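Local coordinates for protein separin (PDB 5U1T) that cleaves the cohesin subunit MCD1/SCC1 at anaphase onset as a caspase-like cysteine protease and is held inactive by securin for most of the cell cycle, at residues His1357-Val1362 against Tyr1588-Lys1593; Asp1379-Arg1384 against Ser1563-Val1568; Glu1542-Lys1547 against Ser1569-Val1574. One frame throughout, in Å; residues are numbered along the deposited sequence.

Interaction 1: His1357-Val1362 against Tyr1588-Lys1593; sequences HTFLVV and YGLPIK
G1589 at the end of strand 1585-1589, and L1590 and P1591 in the loop after it, meet the rings of F1359 and H1357 on strand 1353-1362. Strand 1382-1385 runs between these strands, hydrogen-bonded through T1383 to L1360 and through R1384 to G1589, so this is side-chain packing past an intervening strand in the alpha/beta protease domain. The Y1588 hydroxyl reaches V1362 through a water, 2.9 Å from Y1588 OH and donating to V1362 O at 2.7 Å. The carbonyl of G1589 then comes to the edge of the F1359 ring, in its plane, with G1589 O 3.5 Å from CE1. L1590 puts CD2 against the same corner, 3.7 Å from F1359 CE1. H1357 holds CG anti to its backbone N (chi1 -176°), and its ring meets P1591 tip to tip, while H1357 CD2 sits over the face of F1359. Both nitrogens of the imidazole are engaged, ND1 with S1381 OG and NE2 with T1383 OG1. An alanine at H1357 would probably leave those two hydroxyls short of a partner and open a gap beside P1591. The proline makes a CH-pi approach, its CG 3.7 Å from the centroid of the H1357 ring and 9° off the normal.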
loop_
_atom_site.group_PDB
_atom_site.type_symbol
_atom_site.label_atom_id
_atom_site.label_comp_id
_atom_site.label_asym_id
_atom_site.label_seq_id
_atom_site.Cartn_x
_atom_site.Cartn_y
_atom_site.Cartn_z
ATOM N N HIS A 1357 -5.008 52.279 27.685
ATOM C CA HIS A 1357 -5.658 50.999 27.422
ATOM C C HIS A 1357 -4.707 49.860 27.737
ATOM O O HIS A 1357 -3.497 50.022 27.694
ATOM C CB HIS A 1357 -6.128 50.924 25.958
ATOM C CG HIS A 1357 -6.887 49.675 25.624
ATOM N ND1 HIS A 1357 -8.148 49.415 26.114
ATOM C CD2 HIS A 1357 -6.557 48.611 24.853
ATOM C CE1 HIS A 1357 -8.562 48.244 25.663
ATOM N NE2 HIS A 1357 -7.615 47.735 24.896
ATOM N N THR A 1358 -5.270 48.709 28.057
ATOM C CA THR A 1358 -4.475 47.531 28.345
ATOM C C THR A 1358 -4.789 46.397 27.408
ATOM O O THR A 1358 -5.915 45.900 27.377
ATOM C CB THR A 1358 -4.707 47.051 29.768
ATOM O OG1 THR A 1358 -4.294 48.082 30.671
ATOM C CG2 THR A 1358 -3.925 45.782 30.036
ATOM N N PHE A 1359 -3.788 45.984 26.643
ATOM C CA PHE A 1359 -3.902 44.786 25.825
ATOM C C PHE A 1359 -3.385 43.581 26.605
ATOM O O PHE A 1359 -2.234 43.562 27.047
ATOM C CB PHE A 1359 -3.149 44.952 24.504
ATOM C CG PHE A 1359 -3.808 45.910 23.550
ATOM C CD1 PHE A 1359 -4.992 45.565 22.908
ATOM C CD2 PHE A 1359 -3.248 47.148 23.288
ATOM C CE1 PHE A 1359 -5.598 46.429 22.037
ATOM C CE2 PHE A 1359 -3.857 48.028 22.416
ATOM C CZ PHE A 1359 -5.033 47.673 21.794
ATOM N N LEU A 1360 -4.259 42.603 26.813
ATOM C CA LEU A 1360 -3.854 41.312 27.367
ATOM C C LEU A 1360 -3.595 40.295 26.266
ATOM O O LEU A 1360 -4.527 39.792 25.631
ATOM C CB LEU A 1360 -4.916 40.756 28.309
ATOM C CG LEU A 1360 -5.205 41.473 29.612
ATOM C CD1 LEU A 1360 -6.292 40.720 30.347
ATOM C CD2 LEU A 1360 -3.938 41.549 30.421
ATOM N N VAL A 1361 -2.330 40.002 26.025
ATOM C CA VAL A 1361 -1.993 38.887 25.163
ATOM C C VAL A 1361 -2.223 37.601 25.939
ATOM O O VAL A 1361 -1.403 37.225 26.775
ATOM C CB VAL A 1361 -0.555 38.961 24.690
ATOM C CG1 VAL A 1361 -0.226 37.773 23.793
ATOM C CG2 VAL A 1361 -0.315 40.273 23.988
ATOM N N VAL A 1362 -3.348 36.946 25.679
ATOM C CA VAL A 1362 -3.737 35.771 26.449
ATOM C C VAL A 1362 -3.471 34.467 25.684
ATOM O O VAL A 1362 -4.020 34.238 24.600
ATOM C CB VAL A 1362 -5.224 35.850 26.850
ATOM C CG1 VAL A 1362 -5.625 34.630 27.669
ATOM C CG2 VAL A 1362 -5.480 37.148 27.644
ATOM N N TYR A 1588 -11.974 40.457 22.087
ATOM C CA TYR A 1588 -10.678 40.314 21.429
ATOM C C TYR A 1588 -10.524 41.391 20.344
ATOM O O TYR A 1588 -11.513 41.769 19.704
ATOM C CB TYR A 1588 -10.514 38.916 20.826
ATOM C CG TYR A 1588 -10.102 37.830 21.804
ATOM C CD1 TYR A 1588 -11.026 37.257 22.659
ATOM C CD2 TYR A 1588 -8.794 37.359 21.846
ATOM C CE1 TYR A 1588 -10.667 36.254 23.530
ATOM C CE2 TYR A 1588 -8.426 36.360 22.719
ATOM C CZ TYR A 1588 -9.369 35.814 23.564
ATOM O OH TYR A 1588 -9.028 34.819 24.450
ATOM N N GLY A 1589 -9.301 41.889 20.148
ATOM C CA GLY A 1589 -9.038 42.894 19.132
ATOM C C GLY A 1589 -8.785 44.278 19.707
ATOM O O GLY A 1589 -8.149 44.416 20.756
ATOM N N LEU A 1590 -9.289 45.306 19.027
ATOM C CA LEU A 1590 -9.071 46.694 19.440
ATOM C C LEU A 1590 -10.313 47.335 20.069
ATOM O O LEU A 1590 -11.435 47.031 19.688
ATOM C CB LEU A 1590 -8.615 47.527 18.237
ATOM C CG LEU A 1590 -7.422 46.949 17.476
ATOM C CD1 LEU A 1590 -6.920 47.923 16.418
ATOM C CD2 LEU A 1590 -6.319 46.571 18.450
ATOM N N PRO A 1591 -10.121 48.248 21.031
ATOM C CA PRO A 1591 -11.318 48.883 21.583
ATOM C C PRO A 1591 -11.970 49.835 20.558
ATOM O O PRO A 1591 -11.286 50.559 19.822
ATOM C CB PRO A 1591 -10.781 49.631 22.800
ATOM C CG PRO A 1591 -9.369 49.932 22.449
ATOM C CD PRO A 1591 -8.885 48.777 21.630
ATOM N N ILE A 1592 -13.295 49.803 20.479
ATOM C CA ILE A 1592 -13.988 50.666 19.543
ATOM C C ILE A 1592 -14.895 51.634 20.293
ATOM O O ILE A 1592 -15.323 51.351 21.414
ATOM C CB ILE A 1592 -14.817 49.852 18.521
ATOM C CG1 ILE A 1592 -16.072 49.265 19.178
ATOM C CG2 ILE A 1592 -13.961 48.762 17.906
ATOM C CD1 ILE A 1592 -17.111 48.769 18.203
ATOM N N LYS A 1593 -15.160 52.784 19.680
ATOM C CA LYS A 1593 -16.179 53.710 20.170
ATOM C C LYS A 1593 -17.069 54.109 18.996
ATOM O O LYS A 1593 -16.603 54.244 17.863
ATOM C CB LYS A 1593 -15.542 54.937 20.833
ATOM C CG LYS A 1593 -16.539 55.812 21.572
ATOM C CD LYS A 1593 -15.860 56.792 22.506
ATOM C CE LYS A 1593 -15.180 57.924 21.762
ATOM N NZ LYS A 1593 -14.368 58.753 22.716
HETATM O O HOH W 1 -6.496 33.702 23.537
#

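Interaction 2: Asp1379-Arg1384 against Ser1563-Val1568; sequences DLSITR and SVSYAV
S1381 lays its CB over one face of the Y1566 ring, 3.6 Å from the centroid and 17° off the ring normal. This CH-pi contact is offset toward the rim, on the hydroxyl side, where S1381 CB is 3.5 Å from Y1566 CZ. The hydroxyl of S1381 goes another way: OG is anti to the backbone N (chi1 165°), which carries it past the ring to lie against CB of S1565. There it is tied to ND1 of H1357, so the polar end of this buried serine is satisfied while its methylene serves the tyrosine. S1565 answers from the first turn of helix 1564-1571. Its OG, turned anti to its own carbonyl carbon (chi1 -71°), approaches I1382 O at 3.4 Å in a weak hydrogen bond, the one direct polar link between the segments.

The motif is a capped helix start set against the beginning of a strand. S1563 takes the N-cap position and accepts from Y1566 N on its OG at 3.3 Å, so the residue that offers its ring to S1381 also has its amide held by the cap. Next to this, V1564 is hydrogen-bonded through its backbone to I1592, which fixes the same helix end to the chain beyond strand 1585-1589. Further along strand 1382-1385, T1383 directs its methyl rather than its hydroxyl at the helix, with CG2 3.6 Å from S1565 OG; its OG1 is hydrogen-bonded to G1589 O.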
loop_
_atom_site.group_PDB
_atom_site.type_symbol
_atom_site.label_atom_id
_atom_site.label_comp_id
_atom_site.label_asym_id
_atom_site.label_seq_id
_atom_site.Cartn_x
_atom_site.Cartn_y
_atom_site.Cartn_z
ATOM N N ASP A 1379 -11.911 47.128 36.643
ATOM C CA ASP A 1379 -12.234 48.514 36.326
ATOM C C ASP A 1379 -11.382 49.073 35.182
ATOM O O ASP A 1379 -11.445 50.258 34.886
ATOM C CB ASP A 1379 -12.084 49.390 37.577
ATOM C CG ASP A 1379 -13.086 49.022 38.675
ATOM O OD1 ASP A 1379 -14.266 48.750 38.347
ATOM O OD2 ASP A 1379 -12.700 49.002 39.864
ATOM N N LEU A 1380 -10.604 48.219 34.528
ATOM C CA LEU A 1380 -9.677 48.677 33.488
ATOM C C LEU A 1380 -10.254 48.547 32.076
ATOM O O LEU A 1380 -11.025 47.642 31.793
ATOM C CB LEU A 1380 -8.348 47.899 33.567
ATOM C CG LEU A 1380 -7.410 47.985 34.786
ATOM C CD1 LEU A 1380 -5.971 47.741 34.365
ATOM C CD2 LEU A 1380 -7.522 49.298 35.511
ATOM N N SER A 1381 -9.873 49.450 31.184
ATOM C CA SER A 1381 -10.202 49.269 29.780
ATOM C C SER A 1381 -9.319 48.202 29.170
ATOM O O SER A 1381 -8.122 48.419 28.986
ATOM C CB SER A 1381 -10.027 50.562 29.001
ATOM O OG SER A 1381 -10.006 50.293 27.605
ATOM N N ILE A 1382 -9.906 47.058 28.831
ATOM C CA ILE A 1382 -9.115 45.929 28.356
ATOM C C ILE A 1382 -9.723 45.225 27.142
ATOM O O ILE A 1382 -10.924 44.946 27.109
ATOM C CB ILE A 1382 -8.939 44.874 29.480
ATOM C CG1 ILE A 1382 -8.197 45.468 30.675
ATOM C CG2 ILE A 1382 -8.231 43.629 28.968
ATOM C CD1 ILE A 1382 -8.122 44.534 31.851
ATOM N N THR A 1383 -8.889 44.943 26.145
ATOM C CA THR A 1383 -9.209 43.922 25.153
ATOM C C THR A 1383 -8.141 42.835 25.204
ATOM O O THR A 1383 -7.000 43.094 25.567
ATOM C CB THR A 1383 -9.301 44.489 23.721
ATOM O OG1 THR A 1383 -8.146 45.292 23.436
ATOM C CG2 THR A 1383 -10.538 45.329 23.563
ATOM N N ARG A 1384 -8.533 41.618 24.839
ATOM C CA ARG A 1384 -7.606 40.507 24.658
ATOM C C ARG A 1384 -7.052 40.428 23.246
ATOM O O ARG A 1384 -7.680 40.854 22.283
ATOM C CB ARG A 1384 -8.285 39.192 24.987
ATOM C CG ARG A 1384 -8.772 39.094 26.385
ATOM C CD ARG A 1384 -8.993 37.668 26.707
ATOM N NE ARG A 1384 -9.608 37.491 28.006
ATOM C CZ ARG A 1384 -9.867 36.306 28.528
ATOM N NH1 ARG A 1384 -9.544 35.209 27.859
ATOM N NH2 ARG A 1384 -10.440 36.211 29.713
ATOM N N SER A 1563 -16.264 53.601 25.123
ATOM C CA SER A 1563 -15.628 52.569 24.310
ATOM C C SER A 1563 -16.203 51.192 24.638
ATOM O O SER A 1563 -16.770 51.003 25.706
ATOM C CB SER A 1563 -14.118 52.572 24.545
ATOM O OG SER A 1563 -13.803 52.100 25.850
ATOM N N VAL A 1564 -16.032 50.224 23.738
ATOM C CA VAL A 1564 -16.550 48.874 23.960
ATOM C C VAL A 1564 -15.941 48.299 25.238
ATOM O O VAL A 1564 -16.560 47.486 25.920
ATOM C CB VAL A 1564 -16.268 47.923 22.741
ATOM C CG1 VAL A 1564 -14.827 47.400 22.753
ATOM C CG2 VAL A 1564 -17.243 46.756 22.721
ATOM N N SER A 1565 -14.739 48.751 25.576
ATOM C CA SER A 1565 -14.041 48.256 26.749
ATOM C C SER A 1565 -14.661 48.749 28.045
ATOM O O SER A 1565 -15.169 47.952 28.839
ATOM C CB SER A 1565 -12.573 48.661 26.690
ATOM O OG SER A 1565 -11.905 47.927 25.683
ATOM N N TYR A 1566 -14.604 50.060 28.265
ATOM C CA TYR A 1566 -15.223 50.648 29.445
ATOM C C TYR A 1566 -16.704 50.267 29.509
ATOM O O TYR A 1566 -17.225 49.979 30.590
ATOM C CB TYR A 1566 -15.069 52.184 29.463
ATOM C CG TYR A 1566 -13.657 52.713 29.707
ATOM C CD1 TYR A 1566 -13.014 52.537 30.933
ATOM C CD2 TYR A 1566 -12.978 53.404 28.714
ATOM C CE1 TYR A 1566 -11.712 53.022 31.151
ATOM C CE2 TYR A 1566 -11.692 53.890 28.924
ATOM C CZ TYR A 1566 -11.064 53.701 30.138
ATOM O OH TYR A 1566 -9.793 54.198 30.311
ATOM N N ALA A 1567 -17.370 50.241 28.352
ATOM C CA ALA A 1567 -18.803 49.945 28.300
ATOM C C ALA A 1567 -19.097 48.552 28.824
ATOM O O ALA A 1567 -20.114 48.333 29.467
ATOM C CB ALA A 1567 -19.336 50.088 26.893
ATOM N N VAL A 1568 -18.208 47.609 28.551
ATOM C CA VAL A 1568 -18.413 46.255 29.025
ATOM C C VAL A 1568 -18.203 46.154 30.538
ATOM O O VAL A 1568 -19.050 45.611 31.245
ATOM C CB VAL A 1568 -17.486 45.263 28.294
ATOM C CG1 VAL A 1568 -17.397 43.952 29.057
ATOM C CG2 VAL A 1568 -17.991 45.025 26.877
#

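Interaction 3: Glu1542-Lys1547 against Ser1569-Val1574; sequences EELFEK and SKSRGV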
loop_
_atom_site.group_PDB
_atom_site.type_symbol
_atom_site.label_atom_id
_atom_site.label_comp_id
_atom_site.label_asym_id
_atom_site.label_seq_id
_atom_site.Cartn_x
_atom_site.Cartn_y
_atom_site.Cartn_z
ATOM N N GLU A 1542 -28.502 45.062 26.807
ATOM C CA GLU A 1542 -29.247 46.318 26.836
ATOM C C GLU A 1542 -28.348 47.421 27.379
ATOM O O GLU A 1542 -28.226 48.493 26.787
ATOM C CB GLU A 1542 -30.513 46.166 27.694
ATOM C CG GLU A 1542 -31.560 47.276 27.572
ATOM C CD GLU A 1542 -32.429 47.381 28.826
ATOM O OE1 GLU A 1542 -32.373 46.448 29.661
ATOM O OE2 GLU A 1542 -33.148 48.399 28.990
ATOM N N GLU A 1543 -27.682 47.127 28.489
ATOM C CA GLU A 1543 -26.802 48.086 29.129
ATOM C C GLU A 1543 -25.577 48.416 28.278
ATOM O O GLU A 1543 -25.124 49.563 28.237
ATOM C CB GLU A 1543 -26.372 47.552 30.493
ATOM C CG GLU A 1543 -25.525 48.518 31.292
ATOM C CD GLU A 1543 -26.271 49.780 31.707
ATOM O OE1 GLU A 1543 -27.516 49.829 31.572
ATOM O OE2 GLU A 1543 -25.599 50.726 32.190
ATOM N N LEU A 1544 -25.058 47.404 27.597
ATOM C CA LEU A 1544 -23.879 47.545 26.755
ATOM C C LEU A 1544 -24.131 48.527 25.614
ATOM O O LEU A 1544 -23.336 49.441 25.374
ATOM C CB LEU A 1544 -23.474 46.170 26.213
ATOM C CG LEU A 1544 -22.097 45.927 25.594
ATOM C CD1 LEU A 1544 -22.121 46.153 24.106
ATOM C CD2 LEU A 1544 -21.050 46.797 26.251
ATOM N N PHE A 1545 -25.253 48.327 24.925
ATOM C CA PHE A 1545 -25.687 49.196 23.833
ATOM C C PHE A 1545 -25.901 50.640 24.289
ATOM O O PHE A 1545 -25.469 51.588 23.622
ATOM C CB PHE A 1545 -26.990 48.678 23.217
ATOM C CG PHE A 1545 -26.896 47.295 22.628
ATOM C CD1 PHE A 1545 -25.706 46.810 22.119
ATOM C CD2 PHE A 1545 -28.016 46.483 22.571
ATOM C CE1 PHE A 1545 -25.637 45.542 21.574
ATOM C CE2 PHE A 1545 -27.947 45.214 22.027
ATOM C CZ PHE A 1545 -26.758 44.748 21.531
ATOM N N GLU A 1546 -26.591 50.812 25.414
ATOM C CA GLU A 1546 -26.922 52.145 25.883
ATOM C C GLU A 1546 -25.668 52.921 26.263
ATOM O O GLU A 1546 -25.536 54.092 25.907
ATOM C CB GLU A 1546 -27.889 52.081 27.061
ATOM C CG GLU A 1546 -28.926 53.201 27.035
ATOM C CD GLU A 1546 -28.348 54.566 27.427
ATOM O OE1 GLU A 1546 -27.271 54.604 28.092
ATOM O OE2 GLU A 1546 -28.983 55.600 27.082
ATOM N N LYS A 1547 -24.740 52.275 26.966
ATOM C CA LYS A 1547 -23.513 52.955 27.385
ATOM C C LYS A 1547 -22.594 53.286 26.190
ATOM O O LYS A 1547 -21.858 54.284 26.223
ATOM C CB LYS A 1547 -22.756 52.115 28.429
ATOM C CG LYS A 1547 -23.414 52.054 29.815
ATOM C CD LYS A 1547 -22.957 53.198 30.729
ATOM C CE LYS A 1547 -24.100 53.766 31.580
ATOM N NZ LYS A 1547 -25.146 54.490 30.769
ATOM N N SER A 1569 -17.093 46.686 31.041
ATOM C CA SER A 1569 -16.788 46.553 32.466
ATOM C C SER A 1569 -17.769 47.308 33.366
ATOM O O SER A 1569 -17.979 46.937 34.525
ATOM C CB SER A 1569 -15.362 47.023 32.754
ATOM O OG SER A 1569 -15.204 48.384 32.410
ATOM N N LYS A 1570 -18.368 48.365 32.833
ATOM C CA LYS A 1570 -19.389 49.091 33.569
ATOM C C LYS A 1570 -20.730 48.344 33.494
ATOM O O LYS A 1570 -21.611 48.580 34.305
ATOM C CB LYS A 1570 -19.522 50.527 33.033
ATOM C CG LYS A 1570 -19.697 51.623 34.113
ATOM C CD LYS A 1570 -18.613 51.564 35.211
ATOM C CE LYS A 1570 -18.611 52.820 36.107
ATOM N NZ LYS A 1570 -20.001 53.255 36.478
ATOM N N SER A 1571 -20.877 47.423 32.543
ATOM C CA SER A 1571 -22.157 46.734 32.339
ATOM C C SER A 1571 -22.255 45.351 32.977
ATOM O O SER A 1571 -23.336 44.767 33.008
ATOM C CB SER A 1571 -22.456 46.585 30.842
ATOM O OG SER A 1571 -22.607 47.841 30.212
ATOM N N ARG A 1572 -21.136 44.809 33.454
ATOM C CA ARG A 1572 -21.162 43.492 34.080
ATOM C C ARG A 1572 -22.137 43.468 35.267
ATOM O O ARG A 1572 -22.954 42.547 35.399
ATOM C CB ARG A 1572 -19.752 43.071 34.527
ATOM C CG ARG A 1572 -18.745 42.967 33.385
ATOM C CD ARG A 1572 -17.464 42.258 33.791
ATOM N NE ARG A 1572 -17.106 41.260 32.784
ATOM C CZ ARG A 1572 -16.179 41.430 31.848
ATOM N NH1 ARG A 1572 -15.477 42.556 31.793
ATOM N NH2 ARG A 1572 -15.953 40.472 30.977
ATOM N N GLY A 1573 -22.070 44.508 36.100
ATOM C CA GLY A 1573 -22.837 44.569 37.328
ATOM C C GLY A 1573 -24.352 44.425 37.238
ATOM O O GLY A 1573 -24.982 44.095 38.246
ATOM N N VAL A 1574 -24.949 44.663 36.068
ATOM C CA VAL A 1574 -26.404 44.570 35.954
ATOM C C VAL A 1574 -26.898 43.132 36.093
ATOM O O VAL A 1574 -28.058 42.906 36.425
ATOM C CB VAL A 1574 -26.925 45.152 34.619
ATOM C CG1 VAL A 1574 -26.615 46.630 34.532
ATOM C CG2 VAL A 1574 -26.340 44.407 33.436
#
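The backbones of 1542-1547 and 1569-1574 come nearest at E1543 and S1571, whose CA atoms are 5.8 Å apart, a close approach with a serine on one side. E1543 and S1571 carry most of the contact. CG of E1543 is anti to its backbone N (chi1 -176°) and lies directly against the serine, on both OG and CB, with S1571 CB 3.7 Å away. The chain then bends at chi2, and it is the aliphatic CB and CG of the glutamate that pack here; no hydrogen bond joins the two segments. V1574 adds to this patch from three residues further on, its CG1 3.9 Å from E1543 CG.

S1571 OG also faces the backbone at L1544, 3.6 Å from its N, but its hydrogen bond is made to the carbonyl of A1567 in its own helix. K1547 comes no nearer than CG to S1571 OG, 4.3 Å, and its NZ turns to E1546 OE1 in a salt bridge of 3.4 Å along the same helix.

Around this contact, S1571 also touches F1540, and V1574 touches K1539, both earlier in helix 1534-1548, while L1544 packs on A1567 and V1568 of helix 1564-1571. The two helices thus form a pair in the connection between the neighbouring antiparallel sheet strands 1524-1528 and 1585-1589, with F1545 resting on L1495.

In the fold
Interactions 1 and 2 belong to one buried patch, their centres about 8 Å apart, interaction 1 using strand 1353-1362 and interaction 2 its neighbour 1382-1385. Interaction 3 is only partly buried; its centre lies about 18 Å from that of interaction 1, and the two do not touch. Helix 1564-1571 joins it to interaction 2, since its first turn meets the strand and its later part meets helix 1534-1548. The chemistry changes along this path. Rings against a proline and a leucine dominate interaction 1, small hydroxyls and a tyrosine face under a serine CB interaction 2, and the aliphatic parts of a glutamate and a lysine, with a valine, around one serine interaction 3.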